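Local atomic coordinates of ABC transporter substrate-binding protein (Streptococcus pneumoniae, PDB entry 4OHN), a protein that binds histidine between its two lobes and probably hands it to a membrane-bound ABC transporter for uptake into the cell. Residues A[22-27]-A[61-66]; A[78-83]-A[208-213]. All coordinates share one frame; numbering follows the deposited sequence.

Contact 1: residues A[22-27]-A[61-66]; sequences IGFDST and WQPIDW. With HIS (histidine), chain B.
I22, G23 and F24 pair in parallel with W61, Q62 and P63, which places two neighbouring strands of a beta-alpha-beta crossover side by side in the solute-binding protein fold. Helix 43-53 belongs to the connection and packs on I22 and W61, while the loops beyond the strands enter the histidine pocket. Q62 N donates to I22 O at 2.9 Å and I64 N to F24 O at the same distance; F24 N reaches Q62 O only weakly. Because the donors are Q62 and I64, proline P63, which has no N-H, can sit between them without breaking the ladder. G23, lacking a side chain, lets CG2 of I64 settle 4.1 Å from its CA. On the other face, W61 turns its edge to the face of F24 in a T-shaped stack, the centroids of the F24 ring and the W61 six-membered ring 5.5 Å apart and their planes at 82°. F24 CG stands between backbone N and carbonyl carbon (chi1 71°), which carries CE1 across to P63 CD. I22 lies alongside W61, its CG2 3.5 Å from CZ3 of that indole. Past the strands, water 1 accepts from S26 N and donates to I64 O. D25 forms an Asx turn: OD1 receives T27 N at 2.9 Å and T27 OG1 at 2.7 Å from one face of the carboxylate, while OD2 is hydrogen-bonded to Q130. The D25 CB packs on W66, whose flat indole carries the ligand imidazole over one face. The indole N-H suits a carboxylate: W66 NE1 donates to OXT of the bound histidine at 3.1 Å.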
ATOM      1  N   ILE A  22       4.848 -10.213   9.770  1.00  9.76           N
ATOM      2  CA  ILE A  22       4.160  -9.201   8.993  1.00  8.64           C
ATOM      3  C   ILE A  22       4.463  -9.385   7.512  1.00  8.82           C
ATOM      4  O   ILE A  22       5.619  -9.427   7.106  1.00  9.51           O
ATOM      5  CB  ILE A  22       4.552  -7.792   9.459  1.00  9.35           C
ATOM      6  CG1 ILE A  22       4.272  -7.649  10.969  1.00 10.66           C
ATOM      7  CG2 ILE A  22       3.800  -6.744   8.655  1.00  9.98           C
ATOM      8  CD1 ILE A  22       4.467  -6.232  11.496  1.00 10.45           C
ATOM      9  N   GLY A  23       3.401  -9.483   6.728  1.00  8.55           N
ATOM     10  CA  GLY A  23       3.524  -9.659   5.300  1.00  8.21           C
ATOM     11  C   GLY A  23       3.448  -8.341   4.549  1.00  7.95           C
ATOM     12  O   GLY A  23       2.752  -7.415   4.935  1.00  8.96           O
ATOM     13  N   PHE A  24       4.176  -8.293   3.436  1.00  8.13           N
ATOM     14  CA  PHE A  24       4.313  -7.084   2.625  1.00  6.41           C
ATOM     15  C   PHE A  24       4.768  -7.413   1.219  1.00  7.11           C
ATOM     16  O   PHE A  24       5.460  -8.383   0.992  1.00  8.51           O
ATOM     17  CB  PHE A  24       5.253  -6.053   3.290  1.00  7.31           C
ATOM     18  CG  PHE A  24       6.717  -6.442   3.293  1.00  7.14           C
ATOM     19  CD1 PHE A  24       7.167  -7.558   3.983  1.00  9.08           C
ATOM     20  CD2 PHE A  24       7.631  -5.686   2.599  1.00  9.00           C
ATOM     21  CE1 PHE A  24       8.515  -7.907   3.956  1.00  9.93           C
ATOM     22  CE2 PHE A  24       8.973  -6.046   2.567  1.00  9.80           C
ATOM     23  CZ  PHE A  24       9.399  -7.150   3.240  1.00  9.09           C
ATOM     24  N   ASP A  25       4.366  -6.562   0.284  1.00  7.91           N
ATOM     25  CA  ASP A  25       4.876  -6.540  -1.085  1.00  6.99           C
ATOM     26  C   ASP A  25       6.213  -5.799  -1.011  1.00  8.32           C
ATOM     27  O   ASP A  25       6.239  -4.592  -0.759  1.00  8.28           O
ATOM     28  CB  ASP A  25       3.852  -5.774  -1.950  1.00  8.26           C
ATOM     29  CG  ASP A  25       4.331  -5.410  -3.359  1.00  8.46           C
ATOM     30  OD1 ASP A  25       5.517  -5.648  -3.746  1.00  8.67           O
ATOM     31  OD2 ASP A  25       3.489  -4.820  -4.091  1.00  9.43           O
ATOM     32  N   SER A  26       7.316  -6.509  -1.215  1.00  7.83           N
ATOM     33  CA  SER A  26       8.640  -5.931  -1.020  1.00  7.74           C
ATOM     34  C   SER A  26       9.109  -5.032  -2.151  1.00  9.60           C
ATOM     35  O   SER A  26      10.271  -4.648  -2.176  1.00  9.65           O
ATOM     36  CB  SER A  26       9.669  -7.017  -0.748  1.00  9.58           C
ATOM     37  OG  SER A  26       9.792  -7.816  -1.893  1.00 11.85           O
ATOM     38  N   THR A  27       8.206  -4.660  -3.056  1.00  7.72           N
ATOM     39  CA  THR A  27       8.483  -3.586  -3.999  1.00  8.21           C
ATOM     40  C   THR A  27       7.736  -2.299  -3.677  1.00  8.88           C
ATOM     41  O   THR A  27       7.925  -1.313  -4.379  1.00  8.79           O
ATOM     42  CB  THR A  27       8.120  -3.971  -5.445  1.00  9.32           C
ATOM     43  OG1 THR A  27       6.697  -4.097  -5.630  1.00 10.15           O
ATOM     44  CG2 THR A  27       8.787  -5.240  -5.884  1.00  8.78           C
ATOM     45  N   TRP A  61       9.695 -10.010   9.195  1.00 10.13           N
ATOM     46  CA  TRP A  61       9.194  -9.503   7.929  1.00  9.93           C
ATOM     47  C   TRP A  61       9.169 -10.611   6.899  1.00 11.39           C
ATOM     48  O   TRP A  61      10.203 -11.224   6.624  1.00 13.52           O
ATOM     49  CB  TRP A  61      10.073  -8.337   7.430  1.00 11.40           C
ATOM     50  CG  TRP A  61       9.912  -7.118   8.280  1.00 10.12           C
ATOM     51  CD1 TRP A  61      10.770  -6.669   9.258  1.00 12.61           C
ATOM     52  CD2 TRP A  61       8.799  -6.228   8.269  1.00 10.55           C
ATOM     53  NE1 TRP A  61      10.249  -5.535   9.837  1.00 13.26           N
ATOM     54  CE2 TRP A  61       9.040  -5.250   9.259  1.00 11.21           C
ATOM     55  CE3 TRP A  61       7.623  -6.156   7.526  1.00 10.18           C
ATOM     56  CZ2 TRP A  61       8.139  -4.229   9.527  1.00 11.83           C
ATOM     57  CZ3 TRP A  61       6.731  -5.125   7.781  1.00  9.77           C
ATOM     58  CH2 TRP A  61       7.003  -4.172   8.781  1.00 10.72           C
ATOM     59  N   GLN A  62       7.994 -10.843   6.327  1.00  9.19           N
ATOM     60  CA  GLN A  62       7.814 -11.891   5.337  1.00  9.04           C
ATOM     61  C   GLN A  62       7.336 -11.290   4.013  1.00  9.31           C
ATOM     62  O   GLN A  62       6.183 -10.872   3.902  1.00  9.79           O
ATOM     63  CB  GLN A  62       6.803 -12.921   5.830  1.00 11.04           C
ATOM     64  CG  GLN A  62       6.586 -14.070   4.843  1.00 13.42           C
ATOM     65  CD  GLN A  62       7.881 -14.779   4.486  1.00 16.31           C
ATOM     66  OE1 GLN A  62       8.534 -15.397   5.345  1.00 18.35           O
ATOM     67  NE2 GLN A  62       8.267 -14.704   3.221  1.00 16.05           N
ATOM     68  N   PRO A  63       8.222 -11.210   3.010  1.00  8.38           N
ATOM     69  CA  PRO A  63       7.701 -10.769   1.717  1.00  8.17           C
ATOM     70  C   PRO A  63       6.669 -11.766   1.208  1.00  8.63           C
ATOM     71  O   PRO A  63       6.842 -12.975   1.321  1.00 10.37           O
ATOM     72  CB  PRO A  63       8.946 -10.720   0.819  1.00  9.76           C
ATOM     73  CG  PRO A  63       9.912 -11.653   1.455  1.00 14.99           C
ATOM     74  CD  PRO A  63       9.634 -11.608   2.947  1.00  9.28           C
ATOM     75  N   ILE A  64       5.588 -11.252   0.631  1.00  8.80           N
ATOM     76  CA  ILE A  64       4.520 -12.084   0.089  1.00  9.63           C
ATOM     77  C   ILE A  64       4.224 -11.693  -1.350  1.00  8.90           C
ATOM     78  O   ILE A  64       4.568 -10.628  -1.839  1.00  9.49           O
ATOM     79  CB  ILE A  64       3.207 -11.966   0.920  1.00  9.62           C
ATOM     80  CG1 ILE A  64       2.672 -10.525   0.907  1.00  9.13           C
ATOM     81  CG2 ILE A  64       3.422 -12.470   2.346  1.00 12.38           C
ATOM     82  CD1 ILE A  64       1.291 -10.361   1.554  1.00 12.65           C
ATOM     83  N   ASP A  65       3.535 -12.589  -2.028  1.00  9.79           N
ATOM     84  CA  ASP A  65       2.895 -12.296  -3.285  1.00  9.89           C
ATOM     85  C   ASP A  65       1.626 -11.505  -2.935  1.00 10.19           C
ATOM     86  O   ASP A  65       0.758 -12.004  -2.217  1.00 10.46           O
ATOM     87  CB  ASP A  65       2.561 -13.646  -3.940  1.00 12.32           C
ATOM     88  CG  ASP A  65       1.783 -13.528  -5.202  1.00 13.30           C
ATOM     89  OD1 ASP A  65       1.316 -12.454  -5.566  1.00 11.91           O
ATOM     90  OD2 ASP A  65       1.665 -14.586  -5.876  1.00 17.04           O
ATOM     91  N   TRP A  66       1.537 -10.272  -3.401  1.00  8.98           N
ATOM     92  CA  TRP A  66       0.431  -9.387  -3.028  1.00  8.48           C
ATOM     93  C   TRP A  66      -0.912 -10.005  -3.426  1.00 11.26           C
ATOM     94  O   TRP A  66      -1.913  -9.772  -2.753  1.00 11.67           O
ATOM     95  CB  TRP A  66       0.620  -7.986  -3.607  1.00  9.59           C
ATOM     96  CG  TRP A  66      -0.244  -6.934  -2.995  1.00  9.31           C
ATOM     97  CD1 TRP A  66      -1.209  -6.197  -3.617  1.00 10.68           C
ATOM     98  CD2 TRP A  66      -0.193  -6.471  -1.636  1.00  8.65           C
ATOM     99  NE1 TRP A  66      -1.784  -5.319  -2.721  1.00  9.43           N
ATOM    100  CE2 TRP A  66      -1.157  -5.454  -1.506  1.00  8.15           C
ATOM    101  CE3 TRP A  66       0.575  -6.816  -0.527  1.00  8.04           C
ATOM    102  CZ2 TRP A  66      -1.383  -4.795  -0.313  1.00  7.67           C
ATOM    103  CZ3 TRP A  66       0.357  -6.153   0.675  1.00  9.17           C
ATOM    104  CH2 TRP A  66      -0.608  -5.147   0.778  1.00  8.28           C
TER
HETATM  105  N   HIS B 301      -2.654   0.367  -1.589  1.00  8.28           N
HETATM  106  CA  HIS B 301      -2.837  -0.758  -2.539  1.00  7.98           C
HETATM  107  C   HIS B 301      -3.454  -1.952  -1.846  1.00  8.26           C
HETATM  108  O   HIS B 301      -3.682  -1.895  -0.616  1.00  8.50           O
HETATM  109  CB  HIS B 301      -1.537  -1.106  -3.303  1.00  7.45           C
HETATM  110  CG  HIS B 301      -0.496  -1.891  -2.561  1.00  7.25           C
HETATM  111  ND1 HIS B 301       0.275  -2.843  -3.208  1.00  6.84           N
HETATM  112  CD2 HIS B 301      -0.014  -1.824  -1.295  1.00  7.55           C
HETATM  113  CE1 HIS B 301       1.156  -3.343  -2.364  1.00  6.96           C
HETATM  114  NE2 HIS B 301       1.008  -2.738  -1.196  1.00  7.10           N
HETATM  115  OXT HIS B 301      -3.724  -2.946  -2.554  1.00  8.77           O
HETATM  116  O   HOH W   1       6.949  -9.247  -2.079  1.00 11.26           O

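Contact 2: residues A[78-83]-A[208-213]; sequences IDLIWN and FAVGSR. With HIS (histidine), chain B.
R213 NH1 meets I78 O at 2.8 Å and also bonds to the carbonyl of L73, anchoring one end of an antiparallel strand pair in the solute-binding fold, where strand 206-212 runs against strand 80-81. Arginine suits this place because its flat guanidinium, with several N-H groups pointing outward in its plane, can serve more than one acceptor at its edge: NH2 forms a salt bridge with D79 OD1 at 3.0 Å, nearly straight (173°), on the anti side of the carboxylate. A bend at chi3 (-69°) lets the guanidinium fold back so that its edge faces I78 O and the D79 carboxylate, its plane 88° from that of the carboxylate. The other D79 oxygen, OD2, accepts from T21 N. I81 and G211 are the hydrogen-bonded pair, I81 N to G211 O at 2.9 Å and G211 N to I81 O at 3.0 Å. Branched V210 lays CG2 over the face of W82 in a CH-pi contact, 3.4 Å from the centroid of its six-membered ring, while CG1 leans on CE3. L80 CD2 packs against S212 CB, and helix 217-232 adds to this apolar layer. Toward the ligand, water 3 joins A209 O to N83 N, and N83 OD1 accepts from NE2 of the bound histidine at 2.9 Å.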
ATOM      1  N   ILE A  78       1.223 -15.407   7.842  1.00 11.22           N
ATOM      2  CA  ILE A  78       1.536 -14.065   8.359  1.00 10.44           C
ATOM      3  C   ILE A  78       0.465 -13.704   9.390  1.00 10.61           C
ATOM      4  O   ILE A  78      -0.611 -14.312   9.394  1.00 11.68           O
ATOM      5  CB  ILE A  78       1.588 -12.996   7.235  1.00  9.94           C
ATOM      6  CG1 ILE A  78       0.216 -12.815   6.582  1.00  9.96           C
ATOM      7  CG2 ILE A  78       2.675 -13.386   6.212  1.00 10.62           C
ATOM      8  CD1 ILE A  78       0.176 -11.777   5.472  1.00 10.06           C
ATOM      9  N   ASP A  79       0.759 -12.722  10.249  1.00  9.54           N
ATOM     10  CA  ASP A  79      -0.177 -12.281  11.293  1.00  9.19           C
ATOM     11  C   ASP A  79      -0.783 -10.904  11.002  1.00 10.10           C
ATOM     12  O   ASP A  79      -1.816 -10.559  11.583  1.00 11.02           O
ATOM     13  CB  ASP A  79       0.547 -12.251  12.648  1.00 10.07           C
ATOM     14  CG  ASP A  79       1.162 -13.578  12.979  1.00 11.62           C
ATOM     15  OD1 ASP A  79       0.420 -14.588  12.850  1.00 14.51           O
ATOM     16  OD2 ASP A  79       2.347 -13.637  13.390  1.00 13.00           O
ATOM     17  N   LEU A  80      -0.140 -10.120  10.128  1.00  8.33           N
ATOM     18  CA  LEU A  80      -0.605  -8.800   9.740  1.00  7.99           C
ATOM     19  C   LEU A  80      -0.230  -8.543   8.316  1.00  8.01           C
ATOM     20  O   LEU A  80       0.766  -9.073   7.823  1.00  8.94           O
ATOM     21  CB  LEU A  80       0.062  -7.722  10.586  1.00  8.24           C
ATOM     22  CG  LEU A  80      -0.263  -7.691  12.080  1.00  8.90           C
ATOM     23  CD1 LEU A  80       0.630  -6.698  12.762  1.00  9.83           C
ATOM     24  CD2 LEU A  80      -1.723  -7.321  12.301  1.00 10.95           C
ATOM     25  N   ILE A  81      -1.048  -7.750   7.648  1.00  7.90           N
ATOM     26  CA  ILE A  81      -0.711  -7.144   6.365  1.00  7.46           C
ATOM     27  C   ILE A  81      -0.435  -5.661   6.653  1.00  8.57           C
ATOM     28  O   ILE A  81      -1.316  -4.937   7.120  1.00  8.68           O
ATOM     29  CB  ILE A  81      -1.836  -7.282   5.333  1.00  8.31           C
ATOM     30  CG1 ILE A  81      -2.212  -8.756   5.112  1.00  9.49           C
ATOM     31  CG2 ILE A  81      -1.446  -6.602   4.020  1.00  8.74           C
ATOM     32  CD1 ILE A  81      -3.487  -8.960   4.322  1.00 10.75           C
ATOM     33  N   TRP A  82       0.783  -5.215   6.385  1.00  7.67           N
ATOM     34  CA  TRP A  82       1.191  -3.849   6.758  1.00  7.19           C
ATOM     35  C   TRP A  82       2.175  -3.387   5.697  1.00  6.73           C
ATOM     36  O   TRP A  82       3.353  -3.778   5.720  1.00  8.51           O
ATOM     37  CB  TRP A  82       1.826  -3.843   8.163  1.00  8.43           C
ATOM     38  CG  TRP A  82       1.962  -2.482   8.783  1.00  8.20           C
ATOM     39  CD1 TRP A  82       2.066  -1.287   8.133  1.00  8.45           C
ATOM     40  CD2 TRP A  82       2.045  -2.198  10.175  1.00  8.23           C
ATOM     41  NE1 TRP A  82       2.178  -0.265   9.057  1.00  7.61           N
ATOM     42  CE2 TRP A  82       2.180  -0.814  10.315  1.00  8.50           C
ATOM     43  CE3 TRP A  82       1.976  -2.991  11.333  1.00  9.07           C
ATOM     44  CZ2 TRP A  82       2.235  -0.204  11.560  1.00  9.44           C
ATOM     45  CZ3 TRP A  82       2.039  -2.370  12.572  1.00  9.89           C
ATOM     46  CH2 TRP A  82       2.164  -1.004  12.666  1.00 10.53           C
ATOM     47  N   ASN A  83       1.674  -2.607   4.740  1.00  7.18           N
ATOM     48  CA  ASN A  83       2.416  -2.259   3.525  1.00  6.97           C
ATOM     49  C   ASN A  83       1.571  -1.350   2.661  1.00  7.40           C
ATOM     50  O   ASN A  83       1.172  -1.698   1.552  1.00  7.92           O
ATOM     51  CB  ASN A  83       2.742  -3.550   2.752  1.00  7.37           C
ATOM     52  CG  ASN A  83       3.617  -3.348   1.533  1.00  6.64           C
ATOM     53  OD1 ASN A  83       3.209  -3.707   0.422  1.00  7.86           O
ATOM     54  ND2 ASN A  83       4.826  -2.837   1.723  1.00  8.26           N
ATOM     55  N   PHE A 208      -4.585   4.215   4.544  1.00 11.40           N
ATOM     56  CA  PHE A 208      -3.827   3.028   4.880  1.00  8.98           C
ATOM     57  C   PHE A 208      -4.073   2.648   6.330  1.00  9.05           C
ATOM     58  O   PHE A 208      -4.162   3.504   7.220  1.00 10.96           O
ATOM     59  CB  PHE A 208      -2.326   3.289   4.736  1.00  9.27           C
ATOM     60  CG  PHE A 208      -1.836   3.533   3.319  1.00  9.91           C
ATOM     61  CD1 PHE A 208      -2.477   3.025   2.208  1.00  9.26           C
ATOM     62  CD2 PHE A 208      -0.646   4.231   3.123  1.00 10.02           C
ATOM     63  CE1 PHE A 208      -1.970   3.239   0.937  1.00  9.03           C
ATOM     64  CE2 PHE A 208      -0.147   4.439   1.857  1.00 10.76           C
ATOM     65  CZ  PHE A 208      -0.804   3.946   0.766  1.00 10.32           C
ATOM     66  N   ALA A 209      -4.171   1.353   6.584  1.00  8.84           N
ATOM     67  CA  ALA A 209      -4.297   0.826   7.931  1.00  9.28           C
ATOM     68  C   ALA A 209      -3.610  -0.540   7.953  1.00  8.64           C
ATOM     69  O   ALA A 209      -3.097  -1.034   6.943  1.00  9.24           O
ATOM     70  CB  ALA A 209      -5.772   0.719   8.342  1.00 10.85           C
ATOM     71  N   VAL A 210      -3.596  -1.167   9.126  1.00  9.12           N
ATOM     72  CA  VAL A 210      -2.972  -2.462   9.315  1.00  8.74           C
ATOM     73  C   VAL A 210      -4.046  -3.528   9.365  1.00  9.11           C
ATOM     74  O   VAL A 210      -5.009  -3.393  10.119  1.00 10.59           O
ATOM     75  CB  VAL A 210      -2.146  -2.484  10.615  1.00  9.17           C
ATOM     76  CG1 VAL A 210      -1.388  -3.801  10.731  1.00  9.01           C
ATOM     77  CG2 VAL A 210      -1.176  -1.307  10.654  1.00 10.49           C
ATOM     78  N   GLY A 211      -3.887  -4.572   8.560  1.00  9.35           N
ATOM     79  CA  GLY A 211      -4.858  -5.651   8.516  1.00 10.27           C
ATOM     80  C   GLY A 211      -4.485  -6.846   9.357  1.00  9.79           C
ATOM     81  O   GLY A 211      -3.330  -7.273   9.336  1.00  9.64           O
ATOM     82  N   SER A 212      -5.480  -7.399  10.058  1.00 10.43           N
ATOM     83  CA  SER A 212      -5.329  -8.606  10.862  1.00 10.99           C
ATOM     84  C   SER A 212      -6.474  -9.554  10.609  1.00 12.75           C
ATOM     85  O   SER A 212      -7.490  -9.195  10.032  1.00 12.43           O
ATOM     86  CB  SER A 212      -5.301  -8.286  12.373  1.00 13.52           C
ATOM     87  OG  SER A 212      -6.603  -8.049  12.883  1.00 14.39           O
ATOM     88  N   ARG A 213      -6.302 -10.789  11.052  1.00 11.75           N
ATOM     89  CA  ARG A 213      -7.435 -11.712  11.119  1.00 12.24           C
ATOM     90  C   ARG A 213      -8.522 -11.093  11.999  1.00 13.68           C
ATOM     91  O   ARG A 213      -8.226 -10.440  13.001  1.00 12.79           O
ATOM     92  CB  ARG A 213      -6.990 -13.055  11.688  1.00 12.26           C
ATOM     93  CG  ARG A 213      -6.184 -13.893  10.711  1.00 13.19           C
ATOM     94  CD  ARG A 213      -5.709 -15.213  11.304  1.00 12.61           C
ATOM     95  NE  ARG A 213      -4.698 -15.044  12.324  1.00 14.86           N
ATOM     96  CZ  ARG A 213      -3.394 -14.941  12.101  1.00 14.34           C
ATOM     97  NH1 ARG A 213      -2.915 -15.023  10.876  1.00 13.99           N
ATOM     98  NH2 ARG A 213      -2.568 -14.755  13.111  1.00 14.70           N
TER
HETATM   99  N   HIS B 301      -2.654   0.367  -1.589  1.00  8.28           N
HETATM  100  CA  HIS B 301      -2.837  -0.758  -2.539  1.00  7.98           C
HETATM  101  C   HIS B 301      -3.454  -1.952  -1.846  1.00  8.26           C
HETATM  102  O   HIS B 301      -3.682  -1.895  -0.616  1.00  8.50           O
HETATM  103  CB  HIS B 301      -1.537  -1.106  -3.303  1.00  7.45           C
HETATM  104  CG  HIS B 301      -0.496  -1.891  -2.561  1.00  7.25           C
HETATM  105  ND1 HIS B 301       0.275  -2.843  -3.208  1.00  6.84           N
HETATM  106  CD2 HIS B 301      -0.014  -1.824  -1.295  1.00  7.55           C
HETATM  107  CE1 HIS B 301       1.156  -3.343  -2.364  1.00  6.96           C
HETATM  108  NE2 HIS B 301       1.008  -2.738  -1.196  1.00  7.10           N
HETATM  109  OXT HIS B 301      -3.724  -2.946  -2.554  1.00  8.77           O
HETATM  110  O   HOH W   2      -4.077 -11.648  12.597  1.00 14.34           O
HETATM  111  O   HOH W   3      -0.543  -0.834   5.772  1.00  9.54           O

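Both contacts belong to one sheet and share a seam, since strand 19-24 pairs with strand 80-81: G23 N bonds to L80 O, and CG2 of I22 packs on CB of W82. Contact 2 is the more deeply buried, whereas contact 1 keeps several partly exposed residues on strand 58-63. Parallel pairing with an edge-to-face aromatic pair marks contact 1; antiparallel pairing, a methyl over an indole and a salt bridge at the end remote from the ligand mark contact 2. At their other ends both reach the same bound histidine, W66 from contact 1 and N83 from contact 2, with D25 N making a weak hydrogen bond to N83 OD1.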